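ESX-1 secretion system protein EccA1 (Mycobacterium tuberculosis, PDB 4F3V) probably hydrolyses ATP as a cytosolic component of the ESX-1 type VII secretion system, and may thereby power export of virulence factors such as EsxA and EsxB. Local coordinates at residues C40-R48 with M78-A86. Sequence-based numbering, arbitrary orientation.
Sequences CDAWIGRIR and MSTLNARIA. With SO4 (sulfate ion), chain D.
R48, in the last turn of helix 40-48, reaches over to the backbone of 78-86 and donates from NE to the carbonyl oxygen L81 O at 2.8 Å. The acceptor sits at the edge of the guanidinium, 10° out of its plane, and the donor lies almost on the extension of the C=O bond; the N-H...O angle is only 132°, so the bond is bent at the hydrogen. With CG anti to the backbone N (chi1 167°) and a bend at chi2, the arginine chain brings CG, CD and NE progressively nearer to the oxygen, across its outer end. A water accepts from R48 NH2 and returns a weak bond to L81 O, while NH1 forms a salt bridge with E22, so that three nitrogens of one guanidinium are engaged and its rotation is restrained.

Beyond this polar contact the packing is mainly apolar. A83 CB touches I44 CG2, 3.8 Å away, and R48 CB at 4.0 Å, and L81 CD2 lies over the bare CA of G45. M78 is folded back at chi2 and chi3, which lays its methyl CE 3.5 Å from I44 CG2. Its thioether SD rests against the D41 carboxylate, 3.5 Å from D41 CG. The carboxylate is fixed by hydrogen bonds from outside the two segments, OD2 with S71 OG and OD1 with the backbone N of G68. Farther along, I47 CG2 meets I85 CG2 at 4.2 Å.

F11 of helix 2-17 touches M78 and D41, F67 touches M78 and I44, and A83 and I85 pair through their backbones with V98 and Y96. The contact thus docks the turn leading into a two-stranded antiparallel sheet against a helix of the TPR-like, largely helical N-terminal domain of EccA1.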
ATOM      1  N   CYS A  40     -21.628  -3.735   1.872  1.00 14.42           N
ATOM      2  CA  CYS A  40     -20.184  -3.869   2.029  1.00 14.22           C
ATOM      3  C   CYS A  40     -19.607  -5.152   1.415  1.00 14.21           C
ATOM      4  O   CYS A  40     -18.695  -5.093   0.602  1.00 14.29           O
ATOM      5  CB  CYS A  40     -19.848  -3.812   3.509  1.00 14.33           C
ATOM      6  SG  CYS A  40     -18.074  -3.820   3.862  1.00 14.59           S
ATOM      7  N   ASP A  41     -20.193  -6.303   1.745  1.00 14.47           N
ATOM      8  CA  ASP A  41     -19.688  -7.595   1.237  1.00 14.62           C
ATOM      9  C   ASP A  41     -19.670  -7.694  -0.297  1.00 14.37           C
ATOM     10  O   ASP A  41     -18.783  -8.323  -0.861  1.00 14.48           O
ATOM     11  CB  ASP A  41     -20.478  -8.778   1.831  1.00 14.81           C
ATOM     12  CG  ASP A  41     -20.329  -8.876   3.336  1.00 15.49           C
ATOM     13  OD1 ASP A  41     -19.471  -8.152   3.911  1.00 15.44           O
ATOM     14  OD2 ASP A  41     -21.041  -9.695   3.939  1.00 16.34           O
ATOM     15  N   ALA A  42     -20.635  -7.068  -0.954  1.00 14.37           N
ATOM     16  CA  ALA A  42     -20.664  -7.047  -2.417  1.00 14.74           C
ATOM     17  C   ALA A  42     -19.626  -6.093  -3.027  1.00 14.75           C
ATOM     18  O   ALA A  42     -19.090  -6.366  -4.099  1.00 15.68           O
ATOM     19  CB  ALA A  42     -22.085  -6.745  -2.918  1.00 14.13           C
ATOM     20  N   TRP A  43     -19.354  -4.965  -2.376  1.00 14.94           N
ATOM     21  CA  TRP A  43     -18.237  -4.118  -2.783  1.00 15.26           C
ATOM     22  C   TRP A  43     -16.931  -4.862  -2.694  1.00 15.56           C
ATOM     23  O   TRP A  43     -16.119  -4.788  -3.619  1.00 16.48           O
ATOM     24  CB  TRP A  43     -18.160  -2.819  -1.987  1.00 15.62           C
ATOM     25  CG  TRP A  43     -19.307  -1.875  -2.241  1.00 15.98           C
ATOM     26  CD1 TRP A  43     -20.355  -1.587  -1.384  1.00 16.35           C
ATOM     27  CD2 TRP A  43     -19.571  -1.097  -3.445  1.00 16.91           C
ATOM     28  NE1 TRP A  43     -21.220  -0.703  -1.956  1.00 17.26           N
ATOM     29  CE2 TRP A  43     -20.803  -0.378  -3.203  1.00 17.83           C
ATOM     30  CE3 TRP A  43     -18.939  -0.952  -4.669  1.00 17.66           C
ATOM     31  CZ2 TRP A  43     -21.361   0.465  -4.147  1.00 19.29           C
ATOM     32  CZ3 TRP A  43     -19.504  -0.104  -5.608  1.00 19.63           C
ATOM     33  CH2 TRP A  43     -20.691   0.596  -5.350  1.00 20.17           C
ATOM     34  N   ILE A  44     -16.748  -5.649  -1.637  1.00 15.14           N
ATOM     35  CA  ILE A  44     -15.556  -6.480  -1.496  1.00 15.43           C
ATOM     36  C   ILE A  44     -15.526  -7.589  -2.581  1.00 15.68           C
ATOM     37  O   ILE A  44     -14.477  -7.917  -3.119  1.00 16.11           O
ATOM     38  CB  ILE A  44     -15.449  -7.053  -0.054  1.00 14.75           C
ATOM     39  CG1 ILE A  44     -15.267  -5.878   0.940  1.00 15.58           C
ATOM     40  CG2 ILE A  44     -14.306  -8.060   0.067  1.00 14.85           C
ATOM     41  CD1 ILE A  44     -15.450  -6.264   2.408  1.00 15.38           C
ATOM     42  N   GLY A  45     -16.674  -8.170  -2.870  1.00 15.50           N
ATOM     43  CA  GLY A  45     -16.794  -9.135  -3.983  1.00 16.00           C
ATOM     44  C   GLY A  45     -16.327  -8.522  -5.296  1.00 17.00           C
ATOM     45  O   GLY A  45     -15.601  -9.159  -6.063  1.00 17.72           O
ATOM     46  N   ARG A  46     -16.702  -7.265  -5.549  1.00 17.24           N
ATOM     47  CA  ARG A  46     -16.269  -6.576  -6.775  1.00 18.33           C
ATOM     48  C   ARG A  46     -14.747  -6.441  -6.824  1.00 19.01           C
ATOM     49  O   ARG A  46     -14.124  -6.680  -7.885  1.00 19.37           O
ATOM     50  CB  ARG A  46     -16.932  -5.215  -6.923  1.00 18.64           C
ATOM     51  CG  ARG A  46     -18.417  -5.307  -7.251  1.00 19.19           C
ATOM     52  CD  ARG A  46     -19.115  -3.963  -7.212  1.00 19.92           C
ATOM     53  NE  ARG A  46     -18.527  -3.001  -8.137  1.00 21.48           N
ATOM     54  CZ  ARG A  46     -19.177  -1.988  -8.722  1.00 22.53           C
ATOM     55  NH1 ARG A  46     -20.465  -1.751  -8.486  1.00 22.63           N
ATOM     56  NH2 ARG A  46     -18.513  -1.187  -9.532  1.00 23.98           N
ATOM     57  N   ILE A  47     -14.156  -6.082  -5.680  1.00 18.50           N
ATOM     58  CA  ILE A  47     -12.694  -6.008  -5.549  1.00 19.91           C
ATOM     59  C   ILE A  47     -12.064  -7.361  -5.889  1.00 20.22           C
ATOM     60  O   ILE A  47     -11.107  -7.444  -6.642  1.00 20.55           O
ATOM     61  CB  ILE A  47     -12.260  -5.572  -4.124  1.00 19.54           C
ATOM     62  CG1 ILE A  47     -12.680  -4.119  -3.863  1.00 19.83           C
ATOM     63  CG2 ILE A  47     -10.752  -5.733  -3.972  1.00 21.12           C
ATOM     64  CD1 ILE A  47     -12.402  -3.601  -2.450  1.00 20.26           C
ATOM     65  N   ARG A  48     -12.636  -8.428  -5.334  1.00 19.06           N
ATOM     66  CA  ARG A  48     -12.149  -9.762  -5.633  1.00 19.72           C
ATOM     67  C   ARG A  48     -12.173 -10.059  -7.147  1.00 20.16           C
ATOM     68  O   ARG A  48     -11.323 -10.809  -7.637  1.00 20.58           O
ATOM     69  CB  ARG A  48     -12.985 -10.787  -4.882  1.00 19.15           C
ATOM     70  CG  ARG A  48     -12.815 -12.221  -5.326  1.00 20.06           C
ATOM     71  CD  ARG A  48     -11.439 -12.744  -5.010  1.00 21.64           C
ATOM     72  NE  ARG A  48     -11.364 -14.161  -5.357  1.00 23.18           N
ATOM     73  CZ  ARG A  48     -11.223 -14.639  -6.589  1.00 24.09           C
ATOM     74  NH1 ARG A  48     -11.131 -13.833  -7.635  1.00 24.36           N
ATOM     75  NH2 ARG A  48     -11.181 -15.947  -6.771  1.00 25.56           N
ATOM     76  N   MET A  78     -16.535 -14.237   4.797  1.00 15.90           N
ATOM     77  CA  MET A  78     -15.892 -13.351   3.815  1.00 16.14           C
ATOM     78  C   MET A  78     -14.475 -13.812   3.463  1.00 16.61           C
ATOM     79  O   MET A  78     -13.996 -13.524   2.380  1.00 16.25           O
ATOM     80  CB  MET A  78     -15.889 -11.888   4.265  1.00 15.31           C
ATOM     81  CG  MET A  78     -17.263 -11.231   4.178  1.00 15.39           C
ATOM     82  SD  MET A  78     -17.869 -11.140   2.476  1.00 16.11           S
ATOM     83  CE  MET A  78     -16.712  -9.919   1.895  1.00 15.56           C
ATOM     84  N   SER A  79     -13.828 -14.541   4.368  1.00 17.76           N
ATOM     85  CA  SER A  79     -12.493 -15.076   4.095  1.00 19.58           C
ATOM     86  C   SER A  79     -12.488 -16.045   2.944  1.00 20.10           C
ATOM     87  O   SER A  79     -11.476 -16.208   2.272  1.00 20.70           O
ATOM     88  CB  SER A  79     -11.936 -15.767   5.330  1.00 20.47           C
ATOM     89  OG  SER A  79     -11.813 -14.812   6.361  1.00 22.18           O
ATOM     90  N   THR A  80     -13.626 -16.683   2.721  1.00 20.69           N
ATOM     91  CA  THR A  80     -13.772 -17.680   1.655  1.00 21.65           C
ATOM     92  C   THR A  80     -13.715 -17.018   0.264  1.00 21.64           C
ATOM     93  O   THR A  80     -13.351 -17.658  -0.711  1.00 22.10           O
ATOM     94  CB  THR A  80     -15.076 -18.462   1.882  1.00 22.36           C
ATOM     95  OG1 THR A  80     -14.946 -19.198   3.117  1.00 24.10           O
ATOM     96  CG2 THR A  80     -15.362 -19.456   0.715  1.00 24.85           C
ATOM     97  N   LEU A  81     -14.055 -15.736   0.165  1.00 20.32           N
ATOM     98  CA  LEU A  81     -13.885 -15.021  -1.110  1.00 20.38           C
ATOM     99  C   LEU A  81     -12.414 -14.861  -1.521  1.00 21.85           C
ATOM    100  O   LEU A  81     -12.116 -14.664  -2.707  1.00 21.48           O
ATOM    101  CB  LEU A  81     -14.547 -13.652  -1.071  1.00 19.96           C
ATOM    102  CG  LEU A  81     -16.040 -13.643  -1.352  1.00 19.86           C
ATOM    103  CD1 LEU A  81     -16.745 -14.447  -0.260  1.00 19.38           C
ATOM    104  CD2 LEU A  81     -16.539 -12.207  -1.454  1.00 19.49           C
ATOM    105  N   ASN A  82     -11.509 -14.907  -0.536  1.00 22.69           N
ATOM    106  CA  ASN A  82     -10.068 -14.702  -0.750  1.00 23.82           C
ATOM    107  C   ASN A  82      -9.773 -13.368  -1.443  1.00 21.64           C
ATOM    108  O   ASN A  82      -8.934 -13.297  -2.337  1.00 21.20           O
ATOM    109  CB  ASN A  82      -9.419 -15.857  -1.522  1.00 27.82           C
ATOM    110  CG  ASN A  82      -9.444 -17.168  -0.752  1.00 31.65           C
ATOM    111  OD1 ASN A  82      -9.057 -17.220   0.416  1.00 36.00           O
ATOM    112  ND2 ASN A  82      -9.898 -18.242  -1.410  1.00 36.80           N
ATOM    113  N   ALA A  83     -10.482 -12.312  -1.041  1.00 20.13           N
ATOM    114  CA  ALA A  83     -10.197 -10.957  -1.543  1.00 19.66           C
ATOM    115  C   ALA A  83      -8.909 -10.449  -0.870  1.00 19.07           C
ATOM    116  O   ALA A  83      -8.624 -10.812   0.282  1.00 18.01           O
ATOM    117  CB  ALA A  83     -11.360 -10.025  -1.272  1.00 18.78           C
ATOM    118  N   ARG A  84      -8.113  -9.687  -1.615  1.00 19.08           N
ATOM    119  CA  ARG A  84      -6.871  -9.093  -1.105  1.00 19.24           C
ATOM    120  C   ARG A  84      -6.833  -7.648  -1.560  1.00 18.80           C
ATOM    121  O   ARG A  84      -7.372  -7.333  -2.613  1.00 19.52           O
ATOM    122  CB  ARG A  84      -5.648  -9.848  -1.626  1.00 20.47           C
ATOM    123  CG  ARG A  84      -5.609 -11.323  -1.225  1.00 21.74           C
ATOM    124  CD  ARG A  84      -4.288 -11.982  -1.643  1.00 23.31           C
ATOM    125  NE  ARG A  84      -3.157 -11.489  -0.841  1.00 23.64           N
ATOM    126  CZ  ARG A  84      -2.758 -11.972   0.341  1.00 23.76           C
ATOM    127  NH1 ARG A  84      -3.369 -12.988   0.935  1.00 25.15           N
ATOM    128  NH2 ARG A  84      -1.750 -11.400   0.960  1.00 24.59           N
ATOM    129  N   ILE A  85      -6.212  -6.771  -0.776  1.00 18.13           N
ATOM    130  CA  ILE A  85      -6.044  -5.358  -1.146  1.00 18.03           C
ATOM    131  C   ILE A  85      -4.552  -4.941  -1.059  1.00 18.49           C
ATOM    132  O   ILE A  85      -3.752  -5.553  -0.341  1.00 19.15           O
ATOM    133  CB  ILE A  85      -6.912  -4.388  -0.320  1.00 18.30           C
ATOM    134  CG1 ILE A  85      -6.982  -4.759   1.164  1.00 17.80           C
ATOM    135  CG2 ILE A  85      -8.330  -4.286  -0.886  1.00 18.87           C
ATOM    136  CD1 ILE A  85      -5.823  -4.305   2.011  1.00 17.58           C
ATOM    137  N   ALA A  86      -4.187  -3.906  -1.798  1.00 17.92           N
ATOM    138  CA  ALA A  86      -2.816  -3.390  -1.865  1.00 18.48           C
ATOM    139  C   ALA A  86      -2.466  -2.514  -0.659  1.00 17.68           C
ATOM    140  O   ALA A  86      -3.256  -1.655  -0.279  1.00 18.45           O
ATOM    141  CB  ALA A  86      -2.644  -2.602  -3.179  1.00 18.32           C
TER
HETATM  142  S   SO4 D1002      -1.216 -13.886   3.722  1.00 53.25           S
HETATM  143  O1  SO4 D1002      -0.161 -14.718   3.096  1.00 56.29           O
HETATM  144  O2  SO4 D1002      -1.130 -12.524   3.152  1.00 51.44           O
HETATM  145  O3  SO4 D1002      -2.560 -14.437   3.430  1.00 52.50           O
HETATM  146  O4  SO4 D1002      -1.004 -13.841   5.181  1.00 55.23           O
HETATM  147  O   HOH W   1     -11.546 -17.516  -4.506  1.00 28.17           O